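Local coordinates for protein lectin CEL-IV, C-type (Cucumaria echinata, PDB 3ALU) that binds galactose-containing sugars such as raffinose through a calcium ion held in its C-type carbohydrate recognition domain, at residues 85-97 against 108-120. Sequence-based numbering, arbitrary orientation.
Sequences IGMKVGSTNSDQT and GWVSGEPNNGPNS. With CA (calcium ion), chain K; GLA (alpha-D-galactopyranose), chain E.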
# COMPACT_ATOMS: atom_id res chain seq x y z
N ILE A 85 26.50 1.31 -3.43
CA ILE A 85 25.52 1.62 -2.40
C ILE A 85 26.02 2.88 -1.68
O ILE A 85 27.12 3.39 -2.00
CB ILE A 85 25.37 0.45 -1.43
CG1 ILE A 85 26.73 0.14 -0.77
CG2 ILE A 85 24.81 -0.81 -2.17
CD1 ILE A 85 26.64 -1.05 0.26
N GLY A 86 25.25 3.37 -0.72
CA GLY A 86 25.51 4.72 -0.15
C GLY A 86 26.62 4.80 0.91
O GLY A 86 26.62 5.74 1.68
N MET A 87 27.58 3.87 0.88
CA MET A 87 28.61 3.77 1.94
C MET A 87 29.85 4.63 1.67
O MET A 87 30.49 4.49 0.63
CB MET A 87 29.03 2.29 2.04
CG MET A 87 30.21 1.99 3.00
SD MET A 87 30.08 2.66 4.67
CE MET A 87 28.82 1.60 5.38
N LYS A 88 30.21 5.49 2.64
CA LYS A 88 31.44 6.29 2.52
C LYS A 88 32.35 5.90 3.68
O LYS A 88 31.90 5.89 4.83
CB LYS A 88 31.11 7.79 2.61
CG LYS A 88 30.23 8.27 1.48
CD LYS A 88 30.01 9.78 1.59
CE LYS A 88 29.06 10.10 2.73
NZ LYS A 88 28.52 11.50 2.70
N VAL A 89 33.58 5.54 3.35
CA VAL A 89 34.61 5.28 4.36
C VAL A 89 35.49 6.52 4.37
O VAL A 89 36.10 6.86 3.31
CB VAL A 89 35.41 4.00 4.00
CG1 VAL A 89 36.49 3.74 5.09
CG2 VAL A 89 34.46 2.82 3.79
N GLY A 90 35.57 7.19 5.54
CA GLY A 90 36.23 8.50 5.68
C GLY A 90 37.72 8.35 6.00
O GLY A 90 38.42 7.52 5.44
N SER A 91 38.22 9.18 6.92
CA SER A 91 39.68 9.31 7.09
C SER A 91 40.28 8.07 7.75
O SER A 91 41.46 7.73 7.52
CB SER A 91 40.00 10.56 7.89
OG SER A 91 39.65 11.71 7.15
N THR A 92 39.46 7.37 8.53
CA THR A 92 39.84 6.05 9.06
C THR A 92 38.68 5.08 8.84
O THR A 92 37.56 5.51 8.47
CB THR A 92 40.12 6.07 10.61
OG1 THR A 92 38.88 6.18 11.32
CG2 THR A 92 40.99 7.25 10.99
N ASN A 93 38.92 3.80 9.09
CA ASN A 93 37.92 2.79 8.77
C ASN A 93 36.73 2.82 9.70
O ASN A 93 35.69 2.29 9.35
CB ASN A 93 38.50 1.37 8.76
CG ASN A 93 39.28 1.05 7.49
OD1 ASN A 93 39.31 1.82 6.53
ND2 ASN A 93 39.92 -0.10 7.49
N SER A 94 36.88 3.41 10.89
CA SER A 94 35.71 3.58 11.74
C SER A 94 34.79 4.70 11.27
O SER A 94 33.69 4.82 11.77
CB SER A 94 36.09 3.76 13.21
OG SER A 94 36.88 4.91 13.40
N ASP A 95 35.25 5.52 10.32
CA ASP A 95 34.48 6.66 9.86
C ASP A 95 33.57 6.23 8.72
O ASP A 95 33.71 6.69 7.60
CB ASP A 95 35.38 7.84 9.43
CG ASP A 95 36.20 8.37 10.59
OD1 ASP A 95 37.44 8.42 10.47
OD2 ASP A 95 35.61 8.69 11.65
N GLN A 96 32.62 5.36 9.04
CA GLN A 96 31.70 4.86 8.00
C GLN A 96 30.39 5.59 8.14
O GLN A 96 29.88 5.74 9.27
CB GLN A 96 31.49 3.35 8.16
CG GLN A 96 32.70 2.57 7.72
CD GLN A 96 32.61 1.10 7.94
OE1 GLN A 96 31.55 0.49 7.77
NE2 GLN A 96 33.73 0.49 8.30
N THR A 97 29.84 6.07 7.00
CA THR A 97 28.57 6.79 6.98
C THR A 97 27.80 6.36 5.74
O THR A 97 28.38 5.96 4.73
CB THR A 97 28.72 8.35 6.94
OG1 THR A 97 29.52 8.74 5.81
CG2 THR A 97 29.40 8.91 8.23
N GLY A 108 28.43 -5.42 6.33
CA GLY A 108 28.31 -6.36 5.24
C GLY A 108 29.58 -6.52 4.42
O GLY A 108 29.56 -7.05 3.32
N TRP A 109 30.70 -6.07 4.97
CA TRP A 109 31.96 -6.08 4.26
C TRP A 109 32.50 -7.51 4.03
O TRP A 109 32.48 -8.34 4.95
CB TRP A 109 33.00 -5.33 5.09
CG TRP A 109 32.71 -3.86 5.26
CD1 TRP A 109 32.23 -3.24 6.37
CD2 TRP A 109 32.82 -2.85 4.25
NE1 TRP A 109 32.09 -1.88 6.14
CE2 TRP A 109 32.44 -1.61 4.84
CE3 TRP A 109 33.23 -2.86 2.90
CZ2 TRP A 109 32.45 -0.39 4.14
CZ3 TRP A 109 33.25 -1.62 2.19
CH2 TRP A 109 32.86 -0.41 2.81
N VAL A 110 33.00 -7.78 2.83
CA VAL A 110 33.76 -9.01 2.54
C VAL A 110 34.96 -8.97 3.51
O VAL A 110 35.47 -7.88 3.81
CB VAL A 110 34.29 -9.00 1.08
CG1 VAL A 110 35.33 -10.09 0.82
CG2 VAL A 110 33.15 -9.19 0.13
N SER A 111 35.40 -10.13 3.99
CA SER A 111 36.60 -10.18 4.82
C SER A 111 37.78 -9.47 4.17
O SER A 111 38.07 -9.65 2.98
CB SER A 111 36.94 -11.64 5.12
OG SER A 111 37.34 -12.29 3.92
N GLY A 112 38.46 -8.64 4.97
CA GLY A 112 39.56 -7.79 4.48
C GLY A 112 39.20 -6.41 3.93
O GLY A 112 40.11 -5.61 3.59
N GLU A 113 37.89 -6.16 3.77
CA GLU A 113 37.35 -4.83 3.40
C GLU A 113 36.76 -4.13 4.63
O GLU A 113 36.24 -4.79 5.53
CB GLU A 113 36.26 -4.96 2.34
CG GLU A 113 36.61 -5.84 1.14
CD GLU A 113 37.63 -5.22 0.20
OE1 GLU A 113 38.65 -5.89 -0.08
OE2 GLU A 113 37.42 -4.09 -0.28
N PRO A 114 36.83 -2.78 4.68
CA PRO A 114 37.45 -1.87 3.70
C PRO A 114 38.96 -1.86 3.82
O PRO A 114 39.50 -1.98 4.93
CB PRO A 114 36.89 -0.48 4.11
CG PRO A 114 36.51 -0.62 5.54
CD PRO A 114 36.18 -2.07 5.79
N ASN A 115 39.63 -1.73 2.69
CA ASN A 115 41.11 -1.74 2.69
C ASN A 115 41.70 -0.68 1.78
O ASN A 115 42.92 -0.65 1.54
CB ASN A 115 41.59 -3.14 2.30
CG ASN A 115 41.23 -3.51 0.88
OD1 ASN A 115 40.32 -2.92 0.26
ND2 ASN A 115 41.93 -4.49 0.33
N ASN A 116 40.84 0.20 1.25
CA ASN A 116 41.27 1.26 0.31
C ASN A 116 41.08 2.66 0.86
O ASN A 116 41.15 3.65 0.11
CB ASN A 116 40.61 1.10 -1.07
CG ASN A 116 41.11 -0.12 -1.81
OD1 ASN A 116 40.37 -1.07 -2.06
ND2 ASN A 116 42.43 -0.13 -2.13
N GLY A 117 40.81 2.77 2.16
CA GLY A 117 40.77 4.09 2.81
C GLY A 117 42.09 4.83 2.77
O GLY A 117 43.12 4.19 2.58
N PRO A 118 42.08 6.17 3.01
CA PRO A 118 40.92 6.96 3.41
C PRO A 118 40.02 7.29 2.24
O PRO A 118 40.45 7.23 1.11
CB PRO A 118 41.54 8.28 3.89
CG PRO A 118 42.86 8.38 3.09
CD PRO A 118 43.34 6.95 3.11
N ASN A 119 38.79 7.65 2.54
CA ASN A 119 37.90 8.21 1.49
C ASN A 119 37.62 7.30 0.33
O ASN A 119 37.69 7.69 -0.85
CB ASN A 119 38.39 9.61 1.08
CG ASN A 119 38.57 10.52 2.29
OD1 ASN A 119 37.65 10.67 3.12
ND2 ASN A 119 39.77 11.10 2.45
N SER A 120 37.23 6.07 0.67
CA SER A 120 36.79 5.08 -0.34
C SER A 120 35.26 4.95 -0.26
O SER A 120 34.65 5.52 0.64
CB SER A 120 37.43 3.73 -0.09
OG SER A 120 37.24 3.33 1.29
CA CA K . 38.79 -2.56 -1.40
C1 GLA E . 40.59 -5.09 -5.74
C2 GLA E . 40.82 -4.68 -4.28
C3 GLA E . 39.80 -5.27 -3.32
C4 GLA E . 38.37 -4.97 -3.79
C5 GLA E . 38.23 -5.36 -5.27
C6 GLA E . 36.85 -5.01 -5.85
O2 GLA E . 42.12 -5.14 -3.84
O3 GLA E . 40.03 -4.76 -2.00
O4 GLA E . 38.17 -3.56 -3.63
O5 GLA E . 39.22 -4.71 -6.08
O6 GLA E . 36.73 -3.59 -5.86
O HOH W 1 37.13 12.47 5.20
O HOH W 2 41.02 1.14 4.46
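M87 and V89, on the hairpin of strands 87-89 and 96-97, pack against the indole of W109. CG of M87 lies 3.5 Å from CZ2 of W109, and CG2 of V89 comes beside CH2, both obliquely; the M87 sulfur adds a Met-aromatic contact. P114, from the same loop as W109, covers a face of the indole with its CD.

Hydrogen bonds then fix the groups around this apolar patch. Extended beyond CG (chi2 176°), Q96 carries OE1 to NE1 of W109 (2.9 Å, 161°); the acceptor lies in the ring plane, while the N-H comes from above the carbonyl plane. NE2 of Q96 donates to N93 O, so both ends of its amide are gripped.

In this C-type lectin fold the 108-120 loop bears the EPN motif, E113-P114-N115, with a cis peptide before P114; E113, N115 and the next residue N116, with D136, bind the calcium ion that galactose meets through O3 and O4. A weak bond from N93 ND2 reaches P114 O, and one water links N93 OD1 to G117 N.

Where strand 120-125 begins, V89 and S120 form an antiparallel hydrogen-bonded pair: V89 N donates to S120 O (2.9 Å), with a weak return bond. N119 N donates to G90 O. S120 OG is hydrogen-bonded to OD2 of D136.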